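Local coordinates for protein isomerase prhC (Penicillium brasilianum, PDB 5X9J) that acts as an isomerase in the fungal biosynthesis of paraherquonin, a highly congested hexacyclic meroterpenoid, at residues 84-89 and 117-122; 39-44 and 90-95. All blocks are in the same frame, centred on the assembly; numbering follows the deposited sequence.

Interaction 1 of 2, residues 84-89 and 117-122; sequences KHIGWN and ADTIGG
The indole of W88 lies against D118, whose CB sits over the five-membered ring, 3.6 Å from its centroid, in a CH-pi contact. The carbonyl O of D118 and the N of T119 approach the same face nearer its rim, while W88 CH2 comes to 3.4 Å from T119 C. W88 reaches there because its CG stands between the backbone N and the carbonyl carbon (chi1 56°). W88 and D118 also form an antiparallel hydrogen-bonded pair, W88 N to D118 O at 2.8 Å and D118 N to W88 O at 3.0 Å. I120 N adds a third bond to I86 O, at 2.9 Å. G87 faces T119 in the neighbouring non-hydrogen-bonded pair. I120 CD1 packs on I86 CG2, and both side chains rest on L160 of helix 150-162. T119 OG1 donates to G122 O at 2.7 Å, on a lone pair, bracing the type I turn 119-122. A valine here has no OG1 to give and would probably leave G122 O to the weak T119 N bond, the turn freer to shift. Backbone bonds thus join helix 73-86 to strand 108-119, and the indole probably limits water's access to D118 O from one side.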
ATOM      1  N   LYS B  84       8.947  20.166  -5.675  1.00 40.24           N
ATOM      2  CA  LYS B  84       8.493  21.357  -6.391  1.00 39.91           C
ATOM      3  C   LYS B  84       9.517  21.830  -7.427  1.00 39.24           C
ATOM      4  O   LYS B  84       9.130  22.426  -8.439  1.00 40.84           O
ATOM      5  CB  LYS B  84       8.174  22.483  -5.405  1.00 41.71           C
ATOM      6  CG  LYS B  84       6.963  22.221  -4.521  1.00 43.46           C
ATOM      7  CD  LYS B  84       6.530  23.487  -3.800  1.00 50.64           C
ATOM      8  CE  LYS B  84       5.200  23.289  -3.076  1.00 53.92           C
ATOM      9  NZ  LYS B  84       4.247  24.418  -3.328  1.00 55.88           N
ATOM     10  N   HIS B  85      10.810  21.581  -7.201  1.00 37.01           N
ATOM     11  CA  HIS B  85      11.815  21.934  -8.203  1.00 39.58           C
ATOM     12  C   HIS B  85      11.647  21.132  -9.488  1.00 41.06           C
ATOM     13  O   HIS B  85      12.024  21.602 -10.566  1.00 38.98           O
ATOM     14  CB  HIS B  85      13.235  21.711  -7.672  1.00 40.66           C
ATOM     15  CG  HIS B  85      13.681  22.719  -6.657  1.00 51.49           C
ATOM     16  ND1 HIS B  85      14.673  22.454  -5.733  1.00 53.97           N
ATOM     17  CD2 HIS B  85      13.286  23.994  -6.427  1.00 53.20           C
ATOM     18  CE1 HIS B  85      14.862  23.518  -4.973  1.00 55.27           C
ATOM     19  NE2 HIS B  85      14.034  24.468  -5.375  1.00 55.59           N
ATOM     20  N   ILE B  86      11.124  19.909  -9.407  1.00 37.63           N
ATOM     21  CA  ILE B  86      11.057  19.058 -10.587  1.00 34.97           C
ATOM     22  C   ILE B  86       9.643  18.840 -11.088  1.00 33.07           C
ATOM     23  O   ILE B  86       9.477  18.280 -12.181  1.00 31.44           O
ATOM     24  CB  ILE B  86      11.770  17.706 -10.352  1.00 39.54           C
ATOM     25  CG1 ILE B  86      11.087  16.872  -9.262  1.00 41.26           C
ATOM     26  CG2 ILE B  86      13.230  17.956  -9.982  1.00 33.48           C
ATOM     27  CD1 ILE B  86       9.940  16.012  -9.748  1.00 41.63           C
ATOM     28  N   GLY B  87       8.622  19.253 -10.340  1.00 30.02           N
ATOM     29  CA  GLY B  87       7.257  18.993 -10.740  1.00 32.75           C
ATOM     30  C   GLY B  87       6.378  20.209 -10.529  1.00 31.77           C
ATOM     31  O   GLY B  87       6.687  21.096  -9.738  1.00 33.03           O
ATOM     32  N   TRP B  88       5.270  20.230 -11.259  1.00 30.07           N
ATOM     33  CA  TRP B  88       4.287  21.298 -11.157  1.00 35.68           C
ATOM     34  C   TRP B  88       2.925  20.695 -11.468  1.00 33.07           C
ATOM     35  O   TRP B  88       2.819  19.569 -11.964  1.00 31.60           O
ATOM     36  CB  TRP B  88       4.630  22.489 -12.096  1.00 30.72           C
ATOM     37  CG  TRP B  88       4.780  22.093 -13.554  1.00 27.01           C
ATOM     38  CD1 TRP B  88       3.832  22.188 -14.529  1.00 31.21           C
ATOM     39  CD2 TRP B  88       5.946  21.538 -14.183  1.00 29.18           C
ATOM     40  NE1 TRP B  88       4.328  21.725 -15.726  1.00 29.79           N
ATOM     41  CE2 TRP B  88       5.623  21.314 -15.542  1.00 29.05           C
ATOM     42  CE3 TRP B  88       7.224  21.192 -13.728  1.00 29.33           C
ATOM     43  CZ2 TRP B  88       6.534  20.765 -16.453  1.00 29.75           C
ATOM     44  CZ3 TRP B  88       8.137  20.648 -14.639  1.00 29.00           C
ATOM     45  CH2 TRP B  88       7.784  20.435 -15.981  1.00 30.01           C
ATOM     46  N   ASN B  89       1.873  21.453 -11.158  1.00 32.33           N
ATOM     47  CA  ASN B  89       0.499  20.988 -11.328  1.00 36.62           C
ATOM     48  C   ASN B  89       0.282  19.676 -10.562  1.00 35.16           C
ATOM     49  O   ASN B  89      -0.302  18.713 -11.065  1.00 37.18           O
ATOM     50  CB  ASN B  89       0.160  20.841 -12.815  1.00 42.82           C
ATOM     51  CG  ASN B  89      -1.340  20.837 -13.080  1.00 53.40           C
ATOM     52  OD1 ASN B  89      -2.127  21.395 -12.305  1.00 55.92           O
ATOM     53  ND2 ASN B  89      -1.744  20.199 -14.177  1.00 54.25           N
ATOM     54  N   ALA B 117       1.252  14.717 -11.653  1.00 30.33           N
ATOM     55  CA  ALA B 117       2.034  15.935 -11.800  1.00 29.81           C
ATOM     56  C   ALA B 117       2.669  15.938 -13.177  1.00 32.69           C
ATOM     57  O   ALA B 117       2.931  14.880 -13.761  1.00 29.65           O
ATOM     58  CB  ALA B 117       3.121  16.056 -10.725  1.00 28.72           C
ATOM     59  N   ASP B 118       2.885  17.143 -13.698  1.00 32.37           N
ATOM     60  CA  ASP B 118       3.848  17.339 -14.768  1.00 31.02           C
ATOM     61  C   ASP B 118       5.225  17.491 -14.149  1.00 29.54           C
ATOM     62  O   ASP B 118       5.374  18.091 -13.084  1.00 31.98           O
ATOM     63  CB  ASP B 118       3.479  18.568 -15.601  1.00 31.79           C
ATOM     64  CG  ASP B 118       2.235  18.339 -16.418  1.00 38.06           C
ATOM     65  OD1 ASP B 118       2.221  17.371 -17.215  1.00 41.81           O
ATOM     66  OD2 ASP B 118       1.263  19.092 -16.237  1.00 45.11           O
ATOM     67  N   THR B 119       6.231  16.891 -14.779  1.00 27.93           N
ATOM     68  CA  THR B 119       7.578  16.957 -14.239  1.00 27.09           C
ATOM     69  C   THR B 119       8.568  17.168 -15.374  1.00 27.75           C
ATOM     70  O   THR B 119       8.251  16.981 -16.549  1.00 28.75           O
ATOM     71  CB  THR B 119       7.986  15.678 -13.481  1.00 28.67           C
ATOM     72  OG1 THR B 119       8.306  14.658 -14.433  1.00 30.07           O
ATOM     73  CG2 THR B 119       6.871  15.180 -12.537  1.00 26.16           C
ATOM     74  N   ILE B 120       9.798  17.487 -14.982  1.00 27.71           N
ATOM     75  CA  ILE B 120      10.920  17.568 -15.913  1.00 32.34           C
ATOM     76  C   ILE B 120      11.006  16.315 -16.775  1.00 38.09           C
ATOM     77  O   ILE B 120      11.303  16.386 -17.977  1.00 35.90           O
ATOM     78  CB  ILE B 120      12.225  17.803 -15.131  1.00 33.03           C
ATOM     79  CG1 ILE B 120      12.140  19.114 -14.346  1.00 31.16           C
ATOM     80  CG2 ILE B 120      13.432  17.780 -16.073  1.00 34.47           C
ATOM     81  CD1 ILE B 120      13.391  19.423 -13.549  1.00 34.58           C
ATOM     82  N   GLY B 121      10.744  15.154 -16.182  1.00 35.43           N
ATOM     83  CA  GLY B 121      10.785  13.891 -16.886  1.00 30.02           C
ATOM     84  C   GLY B 121       9.510  13.499 -17.593  1.00 34.47           C
ATOM     85  O   GLY B 121       9.425  12.379 -18.101  1.00 38.71           O
ATOM     86  N   GLY B 122       8.510  14.371 -17.650  1.00 32.49           N
ATOM     87  CA  GLY B 122       7.268  14.036 -18.298  1.00 33.92           C
ATOM     88  C   GLY B 122       6.156  13.805 -17.296  1.00 31.81           C
ATOM     89  O   GLY B 122       6.344  13.953 -16.084  1.00 33.61           O
TER

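Interaction 2 of 2, residues 39-44 and 90-95; sequences SIISSG and SKFWII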
ATOM      1  N   SER B  39      -6.443  17.544   0.159  1.00 29.66           N
ATOM      2  CA  SER B  39      -6.635  18.871  -0.430  1.00 29.98           C
ATOM      3  C   SER B  39      -5.486  19.801  -0.094  1.00 29.41           C
ATOM      4  O   SER B  39      -5.038  20.583  -0.945  1.00 30.19           O
ATOM      5  CB  SER B  39      -7.945  19.488   0.060  1.00 30.62           C
ATOM      6  OG  SER B  39      -9.043  18.665  -0.266  1.00 39.82           O
ATOM      7  N   ILE B  40      -5.016  19.754   1.152  1.00 27.07           N
ATOM      8  CA  ILE B  40      -3.888  20.593   1.551  1.00 30.06           C
ATOM      9  C   ILE B  40      -2.670  20.273   0.701  1.00 33.90           C
ATOM     10  O   ILE B  40      -1.983  21.171   0.200  1.00 36.38           O
ATOM     11  CB  ILE B  40      -3.585  20.425   3.050  1.00 33.83           C
ATOM     12  CG1 ILE B  40      -4.596  21.208   3.889  1.00 33.24           C
ATOM     13  CG2 ILE B  40      -2.167  20.891   3.360  1.00 34.66           C
ATOM     14  CD1 ILE B  40      -4.419  21.015   5.389  1.00 31.56           C
ATOM     15  N   ILE B  41      -2.379  18.982   0.527  1.00 32.48           N
ATOM     16  CA  ILE B  41      -1.258  18.592  -0.324  1.00 35.13           C
ATOM     17  C   ILE B  41      -1.489  19.051  -1.759  1.00 31.08           C
ATOM     18  O   ILE B  41      -0.574  19.545  -2.421  1.00 33.33           O
ATOM     19  CB  ILE B  41      -1.038  17.070  -0.247  1.00 33.40           C
ATOM     20  CG1 ILE B  41      -0.310  16.707   1.047  1.00 35.54           C
ATOM     21  CG2 ILE B  41      -0.275  16.582  -1.469  1.00 35.76           C
ATOM     22  CD1 ILE B  41      -0.306  15.243   1.317  1.00 41.25           C
ATOM     23  N   SER B  42      -2.712  18.879  -2.267  1.00 33.91           N
ATOM     24  CA  SER B  42      -3.005  19.301  -3.635  1.00 34.92           C
ATOM     25  C   SER B  42      -2.803  20.799  -3.813  1.00 37.12           C
ATOM     26  O   SER B  42      -2.371  21.257  -4.881  1.00 34.62           O
ATOM     27  CB  SER B  42      -4.434  18.930  -4.007  1.00 32.54           C
ATOM     28  OG  SER B  42      -4.480  17.676  -4.621  1.00 37.94           O
ATOM     29  N   SER B  43      -3.122  21.579  -2.786  1.00 34.88           N
ATOM     30  CA  SER B  43      -3.021  23.025  -2.911  1.00 39.24           C
ATOM     31  C   SER B  43      -1.576  23.492  -2.988  1.00 43.64           C
ATOM     32  O   SER B  43      -1.330  24.627  -3.400  1.00 44.48           O
ATOM     33  CB  SER B  43      -3.719  23.701  -1.733  1.00 34.49           C
ATOM     34  OG  SER B  43      -2.860  23.655  -0.605  1.00 39.96           O
ATOM     35  N   GLY B  44      -0.619  22.651  -2.596  1.00 43.87           N
ATOM     36  CA  GLY B  44       0.779  23.034  -2.607  1.00 41.15           C
ATOM     37  C   GLY B  44       1.209  23.975  -1.501  1.00 46.76           C
ATOM     38  O   GLY B  44       2.345  24.467  -1.539  1.00 47.81           O
ATOM     39  N   SER B  90       0.780  19.653  -9.330  1.00 33.11           N
ATOM     40  CA  SER B  90       0.690  18.485  -8.464  1.00 37.50           C
ATOM     41  C   SER B  90      -0.707  18.361  -7.875  1.00 39.44           C
ATOM     42  O   SER B  90      -1.218  19.311  -7.266  1.00 34.69           O
ATOM     43  CB  SER B  90       1.705  18.585  -7.329  1.00 36.49           C
ATOM     44  OG  SER B  90       3.025  18.429  -7.804  1.00 48.06           O
ATOM     45  N   LYS B  91      -1.303  17.175  -8.024  1.00 31.95           N
ATOM     46  CA  LYS B  91      -2.635  16.871  -7.517  1.00 30.54           C
ATOM     47  C   LYS B  91      -2.580  15.579  -6.711  1.00 34.27           C
ATOM     48  O   LYS B  91      -1.838  14.658  -7.064  1.00 27.91           O
ATOM     49  CB  LYS B  91      -3.644  16.717  -8.665  1.00 31.26           C
ATOM     50  CG  LYS B  91      -3.837  17.965  -9.535  1.00 41.21           C
ATOM     51  CD  LYS B  91      -4.630  17.635 -10.808  1.00 46.08           C
ATOM     52  CE  LYS B  91      -4.790  18.861 -11.727  1.00 53.33           C
ATOM     53  NZ  LYS B  91      -5.633  19.933 -11.118  1.00 59.66           N
ATOM     54  N   PHE B  92      -3.385  15.506  -5.648  1.00 29.21           N
ATOM     55  CA  PHE B  92      -3.439  14.342  -4.763  1.00 31.46           C
ATOM     56  C   PHE B  92      -4.874  14.239  -4.262  1.00 31.98           C
ATOM     57  O   PHE B  92      -5.397  15.206  -3.699  1.00 32.70           O
ATOM     58  CB  PHE B  92      -2.449  14.503  -3.602  1.00 31.07           C
ATOM     59  CG  PHE B  92      -2.164  13.228  -2.827  1.00 35.43           C
ATOM     60  CD1 PHE B  92      -2.883  12.915  -1.678  1.00 35.34           C
ATOM     61  CD2 PHE B  92      -1.148  12.374  -3.216  1.00 34.02           C
ATOM     62  CE1 PHE B  92      -2.615  11.757  -0.953  1.00 33.83           C
ATOM     63  CE2 PHE B  92      -0.871  11.214  -2.498  1.00 39.75           C
ATOM     64  CZ  PHE B  92      -1.608  10.903  -1.367  1.00 36.55           C
ATOM     65  N   TRP B  93      -5.530  13.104  -4.493  1.00 27.53           N
ATOM     66  CA  TRP B  93      -6.946  13.010  -4.168  1.00 27.24           C
ATOM     67  C   TRP B  93      -7.309  11.577  -3.797  1.00 29.54           C
ATOM     68  O   TRP B  93      -6.704  10.621  -4.287  1.00 25.16           O
ATOM     69  CB  TRP B  93      -7.830  13.491  -5.339  1.00 27.22           C
ATOM     70  CG  TRP B  93      -7.742  12.624  -6.587  1.00 29.23           C
ATOM     71  CD1 TRP B  93      -8.627  11.659  -6.974  1.00 27.27           C
ATOM     72  CD2 TRP B  93      -6.730  12.671  -7.611  1.00 26.59           C
ATOM     73  NE1 TRP B  93      -8.224  11.095  -8.160  1.00 29.10           N
ATOM     74  CE2 TRP B  93      -7.066  11.702  -8.576  1.00 28.83           C
ATOM     75  CE3 TRP B  93      -5.579  13.438  -7.803  1.00 26.37           C
ATOM     76  CZ2 TRP B  93      -6.286  11.473  -9.715  1.00 29.75           C
ATOM     77  CZ3 TRP B  93      -4.802  13.204  -8.935  1.00 29.64           C
ATOM     78  CH2 TRP B  93      -5.162  12.232  -9.873  1.00 29.21           C
ATOM     79  N   ILE B  94      -8.331  11.449  -2.941  1.00 26.40           N
ATOM     80  CA  ILE B  94      -8.817  10.140  -2.525  1.00 28.52           C
ATOM     81  C   ILE B  94      -9.604   9.496  -3.658  1.00 29.02           C
ATOM     82  O   ILE B  94     -10.411  10.153  -4.335  1.00 26.90           O
ATOM     83  CB  ILE B  94      -9.673  10.268  -1.253  1.00 28.07           C
ATOM     84  CG1 ILE B  94      -8.848  10.868  -0.126  1.00 29.56           C
ATOM     85  CG2 ILE B  94     -10.210   8.907  -0.823  1.00 29.11           C
ATOM     86  CD1 ILE B  94      -9.601  10.947   1.186  1.00 30.31           C
ATOM     87  N   ILE B  95      -9.346   8.208  -3.889  1.00 26.57           N
ATOM     88  CA  ILE B  95     -10.070   7.404  -4.865  1.00 26.44           C
ATOM     89  C   ILE B  95     -10.733   6.243  -4.136  1.00 28.11           C
ATOM     90  O   ILE B  95     -10.352   5.883  -3.014  1.00 25.54           O
ATOM     91  CB  ILE B  95      -9.155   6.860  -5.983  1.00 28.67           C
ATOM     92  CG1 ILE B  95      -8.060   5.962  -5.377  1.00 28.36           C
ATOM     93  CG2 ILE B  95      -8.546   8.010  -6.798  1.00 27.59           C
ATOM     94  CD1 ILE B  95      -7.194   5.205  -6.413  1.00 26.99           C
TER
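S42 makes the polar link between the last turn of helix 26-43 and strand 90-94: its OG accepts the backbone N-H of F92 at 2.6 Å, with an angle of 156° at the hydrogen. The same S42 OG lies 2.8 Å from F92 O, so the hydroxyl sits beside both polar backbone atoms of one residue. Its chi1 of -92°, well off a staggered position, turns it toward the strand. The carbonyls S42 O and S90 O, two acceptors, stand 3.3 Å apart and do not bond.

The apolar part is made by I41 and F92. I41 CG2, the branch anti to the backbone N, reaches F92 CB at 3.7 Å and comes close to CG, at the root of the ring. The F92 side chain also packs on C38 of the same helix and on A113 and C115 of strand 108-119, so the buried F92 side chain lies between helix 26-43 and strand 108-119.

The axes of the short segments run nearly antiparallel, at 169°, and approach to 6.6 Å. Along its other edge, strand 90-94 pairs with strand 108-119: K91, W93 and I95 bond through their backbones to S116, A114 and R112. F92 N points away from that pairing, and a helix hydroxyl, in place of another strand, satisfies this edge amide.

Both contacts use the same sheet: strand 87-88 in interaction 1 and strand 90-94 in interaction 2 follow one another in the chain, parted by the corner at N89, and both pair with strand 108-119. Their centres lie about 14 Å apart, and two local contacts join them. K84 NZ, just before the strand of interaction 1, is 2.6 Å from G44 O at the end of helix 26-43, a probable hydrogen bond tying helix 73-86 to that helix. A117 CB also packs against S90 OG, 3.8 Å away. The centre of interaction 1 is about 16 Å from the centre of the chain, that of interaction 2 about 9 Å, so interaction 1 is the more peripheral of the two.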